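Local coordinates for protein SnoaL-like polyketide cyclase (PDB 3EHC) that is of unknown function but belongs to the SnoaL-like polyketide cyclase family of the NTF2 clan, and may act on a small organic substrate, at residues 60-64 against 74-78; 5-9 against 67-72; 94-98 against 122-127. All coordinates share one frame; numbering follows the deposited sequence. Where two conformers were deposited one is given.

Interaction 1: 60-64 against 74-78; sequences FEAEI and ARLFF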
ATOM      1  N   PHE B  60     -10.160  -0.357 -12.897  1.00 39.47           N
ATOM      2  CA  PHE B  60      -9.474   0.457 -11.911  1.00 38.08           C
ATOM      3  C   PHE B  60     -10.440   1.431 -11.242  1.00 38.98           C
ATOM      4  O   PHE B  60     -11.144   2.187 -11.898  1.00 40.19           O
ATOM      5  CB  PHE B  60      -8.340   1.213 -12.588  1.00 38.18           C
ATOM      6  CG  PHE B  60      -7.226   0.338 -13.056  1.00 33.63           C
ATOM      7  CD1 PHE B  60      -7.282  -0.265 -14.300  1.00 36.50           C
ATOM      8  CD2 PHE B  60      -6.117   0.124 -12.255  1.00 35.74           C
ATOM      9  CE1 PHE B  60      -6.232  -1.080 -14.755  1.00 39.01           C
ATOM     10  CE2 PHE B  60      -5.054  -0.694 -12.696  1.00 39.26           C
ATOM     11  CZ  PHE B  60      -5.109  -1.286 -13.952  1.00 37.10           C
ATOM     12  N   GLU B  61     -10.452   1.387  -9.925  1.00 40.35           N
ATOM     13  CA  GLU B  61     -11.334   2.174  -9.118  1.00 41.16           C
ATOM     14  C   GLU B  61     -10.623   2.477  -7.806  1.00 38.94           C
ATOM     15  O   GLU B  61     -10.274   1.556  -7.091  1.00 37.76           O
ATOM     16  CB  GLU B  61     -12.560   1.312  -8.854  1.00 45.06           C
ATOM     17  CG  GLU B  61     -13.660   1.947  -8.025  1.00 57.06           C
ATOM     18  CD  GLU B  61     -14.873   2.289  -8.846  1.00 65.33           C
ATOM     19  OE1 GLU B  61     -15.131   1.603  -9.869  1.00 71.91           O
ATOM     20  OE2 GLU B  61     -15.565   3.247  -8.453  1.00 68.30           O
ATOM     21  N   ALA B  62     -10.424   3.760  -7.497  1.00 38.61           N
ATOM     22  CA  ALA B  62      -9.780   4.200  -6.261  1.00 38.28           C
ATOM     23  C   ALA B  62     -10.805   4.323  -5.129  1.00 37.23           C
ATOM     24  O   ALA B  62     -11.790   5.008  -5.278  1.00 39.14           O
ATOM     25  CB  ALA B  62      -9.086   5.538  -6.494  1.00 36.26           C
ATOM     26  N   GLU B  63     -10.561   3.622  -4.023  0.50 36.22           N
ATOM     27  CA  GLU B  63     -11.354   3.769  -2.800  0.50 35.34           C
ATOM     28  C   GLU B  63     -10.909   5.016  -2.039  0.50 33.61           C
ATOM     29  O   GLU B  63     -11.736   5.827  -1.628  0.50 35.42           O
ATOM     30  CB  GLU B  63     -11.215   2.525  -1.899  0.50 35.86           C
ATOM     31  CG  GLU B  63     -11.978   2.608  -0.554  0.50 34.71           C
ATOM     32  CD  GLU B  63     -11.728   1.433   0.365  0.50 35.40           C
ATOM     33  OE1 GLU B  63     -11.654   0.299  -0.132  0.50 36.39           O
ATOM     34  OE2 GLU B  63     -11.634   1.636   1.596  0.50 39.74           O
ATOM     35  N   ILE B  64      -9.602   5.156  -1.860  1.00 33.18           N
ATOM     36  CA  ILE B  64      -9.013   6.264  -1.086  1.00 33.66           C
ATOM     37  C   ILE B  64      -7.949   6.900  -1.945  1.00 33.59           C
ATOM     38  O   ILE B  64      -7.182   6.188  -2.569  1.00 31.85           O
ATOM     39  CB  ILE B  64      -8.338   5.853   0.266  1.00 35.26           C
ATOM     40  CG1 ILE B  64      -9.255   4.979   1.129  1.00 34.05           C
ATOM     41  CG2 ILE B  64      -7.889   7.142   1.012  1.00 31.77           C
ATOM     42  CD1 ILE B  64      -8.564   4.234   2.234  1.00 33.20           C
ATOM     43  N   ALA B  74      -2.851   6.022  -3.610  1.00 32.09           N
ATOM     44  CA  ALA B  74      -4.175   5.445  -3.916  1.00 32.28           C
ATOM     45  C   ALA B  74      -4.348   4.064  -3.280  1.00 32.08           C
ATOM     46  O   ALA B  74      -3.434   3.246  -3.319  1.00 31.81           O
ATOM     47  CB  ALA B  74      -4.382   5.358  -5.443  1.00 29.58           C
ATOM     48  N   ARG B  75      -5.508   3.830  -2.660  1.00 32.05           N
ATOM     49  CA  ARG B  75      -5.994   2.483  -2.396  1.00 32.00           C
ATOM     50  C   ARG B  75      -6.988   2.154  -3.504  1.00 33.39           C
ATOM     51  O   ARG B  75      -8.044   2.749  -3.578  1.00 33.30           O
ATOM     52  CB  ARG B  75      -6.655   2.375  -1.031  1.00 29.74           C
ATOM     53  CG  ARG B  75      -7.284   1.032  -0.752  1.00 29.87           C
ATOM     54  CD  ARG B  75      -7.895   1.104   0.659  1.00 34.08           C
ATOM     55  NE  ARG B  75      -8.837   0.039   0.936  1.00 31.68           N
ATOM     56  CZ  ARG B  75      -8.468  -1.186   1.298  1.00 36.66           C
ATOM     57  NH1 ARG B  75      -7.180  -1.517   1.456  1.00 33.24           N
ATOM     58  NH2 ARG B  75      -9.388  -2.066   1.548  1.00 34.60           N
ATOM     59  N   LEU B  76      -6.608   1.203  -4.354  1.00 35.94           N
ATOM     60  CA  LEU B  76      -7.397   0.713  -5.461  1.00 35.82           C
ATOM     61  C   LEU B  76      -7.949  -0.642  -5.057  1.00 37.38           C
ATOM     62  O   LEU B  76      -7.212  -1.468  -4.503  1.00 36.16           O
ATOM     63  CB  LEU B  76      -6.496   0.497  -6.678  1.00 37.17           C
ATOM     64  CG  LEU B  76      -5.689   1.703  -7.154  1.00 36.37           C
ATOM     65  CD1 LEU B  76      -4.581   1.332  -8.155  1.00 42.74           C
ATOM     66  CD2 LEU B  76      -6.694   2.629  -7.733  1.00 32.26           C
ATOM     67  N   PHE B  77      -9.221  -0.862  -5.379  1.00 35.17           N
ATOM     68  CA  PHE B  77      -9.927  -2.080  -5.112  1.00 36.36           C
ATOM     69  C   PHE B  77     -10.246  -2.782  -6.447  1.00 36.09           C
ATOM     70  O   PHE B  77     -10.732  -2.152  -7.400  1.00 35.23           O
ATOM     71  CB  PHE B  77     -11.207  -1.768  -4.322  1.00 39.88           C
ATOM     72  CG  PHE B  77     -12.127  -2.948  -4.211  1.00 46.67           C
ATOM     73  CD1 PHE B  77     -11.726  -4.073  -3.501  1.00 47.02           C
ATOM     74  CD2 PHE B  77     -13.368  -2.958  -4.863  1.00 51.57           C
ATOM     75  CE1 PHE B  77     -12.530  -5.178  -3.406  1.00 46.41           C
ATOM     76  CE2 PHE B  77     -14.205  -4.083  -4.770  1.00 51.75           C
ATOM     77  CZ  PHE B  77     -13.778  -5.196  -4.046  1.00 49.90           C
ATOM     78  N   PHE B  78      -9.903  -4.072  -6.508  1.00 35.35           N
ATOM     79  CA  PHE B  78     -10.142  -4.911  -7.683  1.00 34.21           C
ATOM     80  C   PHE B  78     -11.067  -6.048  -7.350  1.00 34.03           C
ATOM     81  O   PHE B  78     -10.969  -6.655  -6.286  1.00 35.23           O
ATOM     82  CB  PHE B  78      -8.835  -5.486  -8.216  1.00 32.82           C
ATOM     83  CG  PHE B  78      -7.890  -4.453  -8.722  1.00 32.85           C
ATOM     84  CD1 PHE B  78      -7.994  -3.979 -10.021  1.00 34.96           C
ATOM     85  CD2 PHE B  78      -6.864  -3.952  -7.885  1.00 38.17           C
ATOM     86  CE1 PHE B  78      -7.107  -3.008 -10.489  1.00 34.14           C
ATOM     87  CE2 PHE B  78      -5.967  -3.017  -8.333  1.00 30.51           C
ATOM     88  CZ  PHE B  78      -6.074  -2.535  -9.629  1.00 37.03           C
TER
HETATM   89  O   HOH W   1      -8.837  -0.794  -8.894  1.00 39.68           O
HETATM   90  O   HOH W   2     -12.606  -2.152   1.087  1.00 43.64           O

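Interaction 2: 5-9 against 67-72; sequences LNDIY and SDATRL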
ATOM      1  N   LEU B   5      -3.667  16.962  -8.896  1.00 39.60           N
ATOM      2  CA  LEU B   5      -3.183  15.604  -9.129  1.00 38.76           C
ATOM      3  C   LEU B   5      -4.321  14.604  -9.076  1.00 37.46           C
ATOM      4  O   LEU B   5      -4.326  13.648  -9.829  1.00 37.09           O
ATOM      5  CB  LEU B   5      -2.096  15.224  -8.138  1.00 38.02           C
ATOM      6  CG  LEU B   5      -0.717  15.776  -8.474  1.00 40.12           C
ATOM      7  CD1 LEU B   5       0.298  15.020  -7.592  1.00 32.78           C
ATOM      8  CD2 LEU B   5      -0.367  15.654  -9.973  1.00 33.66           C
ATOM      9  N   ASN B   6      -5.280  14.824  -8.185  1.00 37.83           N
ATOM     10  CA  ASN B   6      -6.447  13.928  -8.085  1.00 38.66           C
ATOM     11  C   ASN B   6      -7.221  13.819  -9.414  1.00 38.68           C
ATOM     12  O   ASN B   6      -7.581  12.709  -9.848  1.00 37.45           O
ATOM     13  CB  ASN B   6      -7.412  14.323  -6.958  1.00 38.33           C
ATOM     14  CG  ASN B   6      -7.068  13.686  -5.608  1.00 47.19           C
ATOM     15  OD1 ASN B   6      -6.012  13.085  -5.403  1.00 54.76           O
ATOM     16  ND2 ASN B   6      -7.975  13.847  -4.663  1.00 53.83           N
ATOM     17  N   ASP B   7      -7.440  14.965 -10.066  1.00 36.98           N
ATOM     18  CA  ASP B   7      -8.125  15.003 -11.341  1.00 36.80           C
ATOM     19  C   ASP B   7      -7.334  14.313 -12.431  1.00 35.93           C
ATOM     20  O   ASP B   7      -7.915  13.544 -13.189  1.00 34.33           O
ATOM     21  CB  ASP B   7      -8.447  16.436 -11.745  1.00 36.44           C
ATOM     22  CG  ASP B   7      -9.441  17.078 -10.824  1.00 35.80           C
ATOM     23  OD1 ASP B   7     -10.415  16.421 -10.441  1.00 33.86           O
ATOM     24  OD2 ASP B   7      -9.259  18.252 -10.490  1.00 42.60           O
ATOM     25  N   ILE B   8      -6.027  14.607 -12.510  1.00 35.92           N
ATOM     26  CA  ILE B   8      -5.112  13.983 -13.488  1.00 35.55           C
ATOM     27  C   ILE B   8      -5.142  12.436 -13.307  1.00 36.84           C
ATOM     28  O   ILE B   8      -5.294  11.686 -14.277  1.00 35.59           O
ATOM     29  CB  ILE B   8      -3.673  14.548 -13.365  1.00 35.09           C
ATOM     30  CG1 ILE B   8      -3.682  16.078 -13.544  1.00 33.87           C
ATOM     31  CG2 ILE B   8      -2.775  13.903 -14.382  1.00 32.19           C
ATOM     32  CD1 ILE B   8      -2.438  16.793 -13.084  1.00 33.32           C
ATOM     33  N   TYR B   9      -5.059  11.994 -12.049  1.00 36.64           N
ATOM     34  CA  TYR B   9      -5.056  10.592 -11.722  1.00 35.42           C
ATOM     35  C   TYR B   9      -6.347   9.875 -12.122  1.00 35.60           C
ATOM     36  O   TYR B   9      -6.286   8.792 -12.696  1.00 36.80           O
ATOM     37  CB  TYR B   9      -4.802  10.387 -10.227  1.00 35.89           C
ATOM     38  CG  TYR B   9      -4.608   8.935  -9.876  1.00 33.65           C
ATOM     39  CD1 TYR B   9      -3.538   8.218 -10.411  1.00 32.16           C
ATOM     40  CD2 TYR B   9      -5.485   8.268  -9.009  1.00 35.41           C
ATOM     41  CE1 TYR B   9      -3.347   6.880 -10.106  1.00 34.50           C
ATOM     42  CE2 TYR B   9      -5.298   6.917  -8.697  1.00 32.64           C
ATOM     43  CZ  TYR B   9      -4.213   6.234  -9.250  1.00 34.45           C
ATOM     44  OH  TYR B   9      -3.974   4.912  -8.961  1.00 33.66           O
ATOM     45  N   SER B  67      -3.337  13.127  -1.578  1.00 33.50           N
ATOM     46  CA  SER B  67      -2.342  13.791  -2.411  1.00 33.98           C
ATOM     47  C   SER B  67      -1.943  15.175  -1.924  1.00 34.51           C
ATOM     48  O   SER B  67      -2.678  15.865  -1.191  1.00 33.66           O
ATOM     49  CB  SER B  67      -2.814  13.854  -3.872  1.00 34.27           C
ATOM     50  OG  SER B  67      -4.038  14.554  -3.988  1.00 35.02           O
ATOM     51  N   ASP B  68      -0.758  15.582  -2.362  1.00 36.35           N
ATOM     52  CA  ASP B  68      -0.285  16.951  -2.150  1.00 37.76           C
ATOM     53  C   ASP B  68       0.176  17.535  -3.496  1.00 38.93           C
ATOM     54  O   ASP B  68      -0.357  17.166  -4.546  1.00 39.22           O
ATOM     55  CB  ASP B  68       0.770  17.020  -1.036  1.00 36.84           C
ATOM     56  CG  ASP B  68       1.981  16.135  -1.290  1.00 38.38           C
ATOM     57  OD1 ASP B  68       2.347  15.938  -2.468  1.00 37.64           O
ATOM     58  OD2 ASP B  68       2.570  15.639  -0.295  1.00 41.46           O
ATOM     59  N   ALA B  69       1.138  18.441  -3.481  1.00 40.67           N
ATOM     60  CA  ALA B  69       1.528  19.104  -4.711  1.00 41.60           C
ATOM     61  C   ALA B  69       2.215  18.132  -5.676  1.00 42.13           C
ATOM     62  O   ALA B  69       2.006  18.232  -6.889  1.00 42.69           O
ATOM     63  CB  ALA B  69       2.425  20.305  -4.418  1.00 40.68           C
ATOM     64  N   THR B  70       3.022  17.205  -5.149  1.00 41.87           N
ATOM     65  CA  THR B  70       3.875  16.369  -5.999  1.00 40.80           C
ATOM     66  C   THR B  70       3.572  14.891  -5.933  1.00 40.40           C
ATOM     67  O   THR B  70       4.041  14.144  -6.786  1.00 38.82           O
ATOM     68  CB  THR B  70       5.396  16.607  -5.712  1.00 42.00           C
ATOM     69  OG1 THR B  70       5.726  16.186  -4.382  1.00 46.13           O
ATOM     70  CG2 THR B  70       5.762  18.104  -5.916  1.00 40.75           C
ATOM     71  N   ARG B  71       2.797  14.453  -4.946  1.00 39.48           N
ATOM     72  CA  ARG B  71       2.627  13.021  -4.730  1.00 39.66           C
ATOM     73  C   ARG B  71       1.171  12.623  -4.542  1.00 36.80           C
ATOM     74  O   ARG B  71       0.363  13.405  -4.053  1.00 34.38           O
ATOM     75  CB  ARG B  71       3.448  12.589  -3.523  1.00 39.89           C
ATOM     76  CG  ARG B  71       4.950  12.814  -3.645  1.00 43.57           C
ATOM     77  CD  ARG B  71       5.670  12.305  -2.393  1.00 49.38           C
ATOM     78  NE  ARG B  71       6.743  11.355  -2.716  1.00 55.28           N
ATOM     79  CZ  ARG B  71       8.052  11.633  -2.699  1.00 56.58           C
ATOM     80  NH1 ARG B  71       8.493  12.850  -2.363  1.00 58.25           N
ATOM     81  NH2 ARG B  71       8.932  10.686  -3.037  1.00 59.77           N
ATOM     82  N   LEU B  72       0.856  11.395  -4.941  1.00 35.62           N
ATOM     83  CA  LEU B  72      -0.490  10.829  -4.727  1.00 35.51           C
ATOM     84  C   LEU B  72      -0.354   9.384  -4.247  1.00 34.49           C
ATOM     85  O   LEU B  72       0.486   8.630  -4.759  1.00 32.32           O
ATOM     86  CB  LEU B  72      -1.374  10.934  -5.996  1.00 33.00           C
ATOM     87  CG  LEU B  72      -2.805  10.370  -5.963  1.00 35.72           C
ATOM     88  CD1 LEU B  72      -3.732  11.162  -6.838  1.00 29.07           C
ATOM     89  CD2 LEU B  72      -2.821   8.859  -6.376  1.00 29.54           C
TER

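Interaction 3: 94-98 against 122-127; sequences RRVQF and AIERQL. With SO4 (sulfate ion), chain G.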
ATOM      1  N   ARG B  94     -11.146 -17.948 -11.516  1.00 34.49           N
ATOM      2  CA  ARG B  94     -12.016 -17.605 -10.395  1.00 33.87           C
ATOM      3  C   ARG B  94     -11.974 -16.100 -10.133  1.00 33.53           C
ATOM      4  O   ARG B  94     -10.925 -15.445 -10.220  1.00 32.71           O
ATOM      5  CB  ARG B  94     -11.644 -18.382  -9.146  1.00 33.96           C
ATOM      6  CG  ARG B  94     -12.147 -19.804  -9.155  1.00 36.03           C
ATOM      7  CD  ARG B  94     -11.507 -20.565  -8.035  1.00 39.83           C
ATOM      8  NE  ARG B  94     -10.109 -20.769  -8.329  1.00 36.85           N
ATOM      9  CZ  ARG B  94      -9.241 -21.355  -7.521  1.00 35.30           C
ATOM     10  NH1 ARG B  94      -9.591 -21.829  -6.339  1.00 32.81           N
ATOM     11  NH2 ARG B  94      -7.997 -21.483  -7.931  1.00 36.54           N
ATOM     12  N   ARG B  95     -13.135 -15.573  -9.775  1.00 33.99           N
ATOM     13  CA  ARG B  95     -13.274 -14.178  -9.382  1.00 34.11           C
ATOM     14  C   ARG B  95     -12.707 -13.918  -7.984  1.00 34.47           C
ATOM     15  O   ARG B  95     -13.034 -14.636  -7.025  1.00 35.37           O
ATOM     16  CB  ARG B  95     -14.751 -13.767  -9.392  1.00 33.34           C
ATOM     17  CG  ARG B  95     -14.984 -12.337  -8.896  1.00 36.74           C
ATOM     18  CD  ARG B  95     -16.395 -11.860  -9.188  1.00 35.49           C
ATOM     19  NE  ARG B  95     -16.440 -11.424 -10.584  1.00 45.26           N
ATOM     20  CZ  ARG B  95     -16.676 -10.178 -11.010  1.00 49.02           C
ATOM     21  NH1 ARG B  95     -16.944  -9.213 -10.134  1.00 51.02           N
ATOM     22  NH2 ARG B  95     -16.691  -9.893 -12.328  1.00 45.10           N
ATOM     23  N   VAL B  96     -11.871 -12.888  -7.859  1.00 34.87           N
ATOM     24  CA  VAL B  96     -11.194 -12.607  -6.599  1.00 33.05           C
ATOM     25  C   VAL B  96     -11.200 -11.109  -6.375  1.00 34.09           C
ATOM     26  O   VAL B  96     -11.268 -10.340  -7.314  1.00 33.88           O
ATOM     27  CB  VAL B  96      -9.729 -13.176  -6.567  1.00 35.78           C
ATOM     28  CG1 VAL B  96      -9.706 -14.761  -6.475  1.00 29.99           C
ATOM     29  CG2 VAL B  96      -8.920 -12.667  -7.756  1.00 30.26           C
ATOM     30  N   GLN B  97     -11.195 -10.707  -5.108  1.00 35.14           N
ATOM     31  CA  GLN B  97     -11.145  -9.312  -4.720  1.00 35.47           C
ATOM     32  C   GLN B  97      -9.846  -9.055  -3.946  1.00 35.38           C
ATOM     33  O   GLN B  97      -9.479  -9.807  -3.047  1.00 37.30           O
ATOM     34  CB  GLN B  97     -12.331  -8.898  -3.852  1.00 35.97           C
ATOM     35  CG  GLN B  97     -13.682  -8.976  -4.524  1.00 33.24           C
ATOM     36  CD  GLN B  97     -14.189 -10.386  -4.521  1.00 35.99           C
ATOM     37  OE1 GLN B  97     -14.012 -11.085  -3.541  1.00 39.99           O
ATOM     38  NE2 GLN B  97     -14.790 -10.828  -5.628  1.00 30.79           N
ATOM     39  N   PHE B  98      -9.144  -8.011  -4.320  1.00 34.58           N
ATOM     40  CA  PHE B  98      -7.931  -7.634  -3.623  1.00 35.23           C
ATOM     41  C   PHE B  98      -7.646  -6.171  -3.863  1.00 35.31           C
ATOM     42  O   PHE B  98      -8.099  -5.591  -4.841  1.00 33.32           O
ATOM     43  CB  PHE B  98      -6.745  -8.460  -4.130  1.00 36.36           C
ATOM     44  CG  PHE B  98      -6.505  -8.334  -5.605  1.00 34.50           C
ATOM     45  CD1 PHE B  98      -7.174  -9.145  -6.496  1.00 34.58           C
ATOM     46  CD2 PHE B  98      -5.600  -7.421  -6.099  1.00 36.04           C
ATOM     47  CE1 PHE B  98      -6.977  -9.025  -7.842  1.00 35.28           C
ATOM     48  CE2 PHE B  98      -5.392  -7.314  -7.447  1.00 36.67           C
ATOM     49  CZ  PHE B  98      -6.081  -8.116  -8.325  1.00 35.20           C
ATOM     50  N   ALA B 122      -4.803 -11.667   0.554  1.00 34.52           N
ATOM     51  CA  ALA B 122      -6.257 -11.659   0.292  1.00 33.91           C
ATOM     52  C   ALA B 122      -6.610 -12.704  -0.754  1.00 34.03           C
ATOM     53  O   ALA B 122      -7.584 -13.441  -0.608  1.00 34.35           O
ATOM     54  CB  ALA B 122      -6.727 -10.230  -0.156  1.00 29.39           C
ATOM     55  N   ILE B 123      -5.783 -12.793  -1.794  1.00 33.20           N
ATOM     56  CA  ILE B 123      -5.998 -13.775  -2.855  1.00 34.74           C
ATOM     57  C   ILE B 123      -5.767 -15.211  -2.338  1.00 33.99           C
ATOM     58  O   ILE B 123      -6.543 -16.107  -2.635  1.00 33.65           O
ATOM     59  CB  ILE B 123      -5.115 -13.516  -4.119  1.00 35.29           C
ATOM     60  CG1 ILE B 123      -5.279 -12.083  -4.632  1.00 34.10           C
ATOM     61  CG2 ILE B 123      -5.477 -14.558  -5.298  1.00 28.56           C
ATOM     62  CD1 ILE B 123      -4.303 -11.747  -5.847  1.00 34.79           C
ATOM     63  N   GLU B 124      -4.682 -15.414  -1.596  1.00 33.97           N
ATOM     64  CA  GLU B 124      -4.365 -16.710  -0.991  1.00 35.53           C
ATOM     65  C   GLU B 124      -5.515 -17.255  -0.162  1.00 35.77           C
ATOM     66  O   GLU B 124      -5.879 -18.438  -0.275  1.00 35.69           O
ATOM     67  CB  GLU B 124      -3.067 -16.592  -0.170  1.00 34.12           C
ATOM     68  CG  GLU B 124      -1.816 -16.501  -1.026  1.00 31.60           C
ATOM     69  CD  GLU B 124      -0.514 -16.121  -0.237  1.00 38.54           C
ATOM     70  OE1 GLU B 124      -0.574 -15.719   0.955  1.00 45.70           O
ATOM     71  OE2 GLU B 124       0.583 -16.237  -0.810  1.00 42.41           O
ATOM     72  N   ARG B 125      -6.062 -16.386   0.675  1.00 37.48           N
ATOM     73  CA  ARG B 125      -7.210 -16.728   1.475  1.00 38.41           C
ATOM     74  C   ARG B 125      -8.427 -17.135   0.693  1.00 36.97           C
ATOM     75  O   ARG B 125      -9.133 -18.015   1.122  1.00 36.08           O
ATOM     76  CB  ARG B 125      -7.587 -15.555   2.365  1.00 38.40           C
ATOM     77  CG  ARG B 125      -6.677 -15.482   3.512  1.00 52.26           C
ATOM     78  CD  ARG B 125      -7.054 -14.378   4.430  1.00 63.53           C
ATOM     79  NE  ARG B 125      -5.947 -14.119   5.345  1.00 64.46           N
ATOM     80  CZ  ARG B 125      -5.721 -12.946   5.920  1.00 68.01           C
ATOM     81  NH1 ARG B 125      -6.527 -11.913   5.657  1.00 64.62           N
ATOM     82  NH2 ARG B 125      -4.683 -12.808   6.752  1.00 70.04           N
ATOM     83  N   GLN B 126      -8.684 -16.469  -0.428  1.00 37.50           N
ATOM     84  CA  GLN B 126      -9.823 -16.796  -1.271  1.00 37.65           C
ATOM     85  C   GLN B 126      -9.699 -18.137  -1.989  1.00 38.47           C
ATOM     86  O   GLN B 126     -10.700 -18.772  -2.255  1.00 39.59           O
ATOM     87  CB  GLN B 126     -10.064 -15.678  -2.273  1.00 38.17           C
ATOM     88  CG  GLN B 126     -10.677 -14.491  -1.621  1.00 35.60           C
ATOM     89  CD  GLN B 126     -10.617 -13.227  -2.460  1.00 40.51           C
ATOM     90  OE1 GLN B 126     -11.431 -13.019  -3.379  1.00 40.77           O
ATOM     91  NE2 GLN B 126      -9.693 -12.346  -2.108  1.00 42.27           N
ATOM     92  N   LEU B 127      -8.468 -18.554  -2.290  1.00 38.65           N
ATOM     93  CA  LEU B 127      -8.212 -19.833  -2.924  1.00 37.59           C
ATOM     94  C   LEU B 127      -8.039 -20.963  -1.907  1.00 38.05           C
ATOM     95  O   LEU B 127      -8.097 -22.144  -2.266  1.00 37.72           O
ATOM     96  CB  LEU B 127      -6.930 -19.767  -3.793  1.00 37.31           C
ATOM     97  CG  LEU B 127      -6.789 -18.678  -4.844  1.00 35.04           C
ATOM     98  CD1 LEU B 127      -5.568 -18.962  -5.705  1.00 32.93           C
ATOM     99  CD2 LEU B 127      -8.062 -18.519  -5.675  1.00 32.03           C
TER
HETATM  100  S   SO4 G 130      -5.491  -8.785   8.033  1.00 93.71           S
HETATM  101  O1  SO4 G 130      -6.724  -9.088   8.786  1.00 91.51           O
HETATM  102  O2  SO4 G 130      -5.822  -8.427   6.648  1.00 91.91           O
HETATM  103  O3  SO4 G 130      -4.587  -9.936   8.011  1.00 93.24           O
HETATM  104  O4  SO4 G 130      -4.785  -7.681   8.685  1.00 90.03           O

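Interaction 1: 60-64 against 74-78
Arg-75 O takes two backbone N-H groups from the neighbouring strand. Glu-63 N gives the shorter bond, 2.7 Å to Arg-75 O. Ile-64 N adds a weak one. Two residues facing one make this a classic beta bulge in the antiparallel hairpin of strands 62-67 and 71-80. Beyond the bulge Arg-75 N donates to Ile-64 O at 2.9 Å. Before it Phe-77 N donates almost straight to Glu-61 O (N-H...O 164°). A water accepts from Glu-61 N and donates to Phe-77 O, bridging the backbones where no direct bond is made.

At the bulge Glu-63 points toward Arg-75. The two chains run side by side, both with CG anti to the backbone N. In one of its two conformers Glu-63 OE1 takes a salt bridge from Arg-75 NE at 3.0 Å, met from above the carboxylate plane. In that conformer a second water joins Glu-63 OE1 to Arg-75 NH2. Arg-75 NH1 hydrogen-bonds His-101 NE2. Trp-115 of the second subunit packs on this pair. At the other end Phe-78 turns its edge to the face of Phe-60, planes at 80°. The chemistry implies a hairpin held mainly by backbone bonds, with the salt bridge limited to one conformer.

Interaction 2: 5-9 against 67-72
Tyr-9 and Leu-72 cross at about a right angle. Leu-72 CD2 lies over the centre of the Tyr-9 ring, 3.8 Å from the Tyr-9 ring centroid and only 10° off the normal. This is a CH-pi contact on the ring face. The other branch, Leu-72 CD1, lies against Tyr-9 CB at 3.6 Å. One leucine thus covers both the root and the face of the tyrosine. Tyr-9 has CG anti to the backbone N (chi1 -172°), which brings its ring under Leu-72 CD2. Tyr-9 OH hydrogen-bonds Tyr-104 OH of strand 96-107.

Leu-72 CD1 also lies 3.3 Å from Asn-6 OD1. Here too the side chains cross nearly at right angles. Asn-6 OD1 accepts a hydrogen bond from Ser-67 OG at 2.8 Å. The hydroxyl comes from above the amide carbonyl plane, 62° out of it, and does not sit on a lone pair.

Leu-5 CD1 rests against backbone atoms of the turn, 3.7 Å from Thr-70 C and equally close to Arg-71 N. The turn is tied internally by Asp-68 OD1. Thr-70 N and Arg-71 N reach that oxygen from opposite faces of the carboxylate plane, at 3.0 Å and 2.9 Å.

Leu-65 of strand 62-67 packs against Asn-6, Tyr-9 and Leu-72. Asp-68 and Arg-71 also touch the second subunit. The first turn of helix 5-17 therefore packs on the hairpin end, whose connection contains an Asx turn at Asp-68. A helix laid on a curved sheet in this way fits the alpha+beta cone fold of the NTF2 clan.

Interaction 3: 94-98 against 122-127
Gln-126 NE2 makes the shortest polar bond of the contact, 2.7 Å to Gln-97 O. Gln-126 OE1 accepts from Gln-97 N at 2.9 Å. Both bonds are nearly straight and lie in the respective carbonyl planes, on lone pairs. In this member of the NTF2-like fold the short C-terminal helix 120-127 packs on the start of sheet strand 96-107. Segments 96-98 and 122-127 run nearly antiparallel, at 154°, with axes 8.0 Å apart.

The Gln-126 side chain thus bonds the N-H and C=O of one residue, much as a neighbouring strand would. NE2 has a second acceptor, Ala-122 O at 2.8 Å, which it meets well above the carbonyl plane. The backbone N of Gln-126 reaches the same oxygen from the opposite face, at 3.2 Å. The three side-chain bonds fix the amide's rotation and settle which end is oxygen. The Gln-97 side-chain amide lies across, its plane 22° from that of Gln-126. Its NE2 hydrogen-bonds Asp-79 OD1.

Beside the amide bonds the packing is apolar. Val-96 CG1 lies near Ile-123 CG2 and Leu-127 CD2. Phe-98 and Ile-123 run side by side, with Ile-123 CD1 over the phenyl face toward its rim. On its own sheet Phe-98 meets Phe-78, and Phe-86 also touches its ring.

Away from the strand Arg-125 NH2 donates to sulfate O3 at 3.1 Å. The ion probably comes from the crystallisation liquor, and Asn-35 of the second subunit also binds it. At the helix end Arg-94 NE hydrogen-bonds Val-91 O. Leu-127 CD2 sits over the centre of the Arg-94 guanidinium, 3.6 Å from Arg-94 CZ.

All three contacts are built on one sheet. Interactions 1 and 2 share strand 71-80 and lie 14 Å apart between centres. They meet at Tyr-9: its OH is 3.6 Å from Ala-74 CB and 3.7 Å from Leu-76 CD1. Interaction 3 uses the next strand, 96-107, with its centre 16 Å from that of interaction 1. There Phe-78 N probably donates to Phe-98 O at 2.9 Å. Interactions 2 and 3 lie on opposite sides of the chain's centre, 30 Å apart between centres. All three reach the second subunit, interaction 3 through Glu-124, which pairs with Lys-120 there, and through the sulfate. The sulfate marks no known active site.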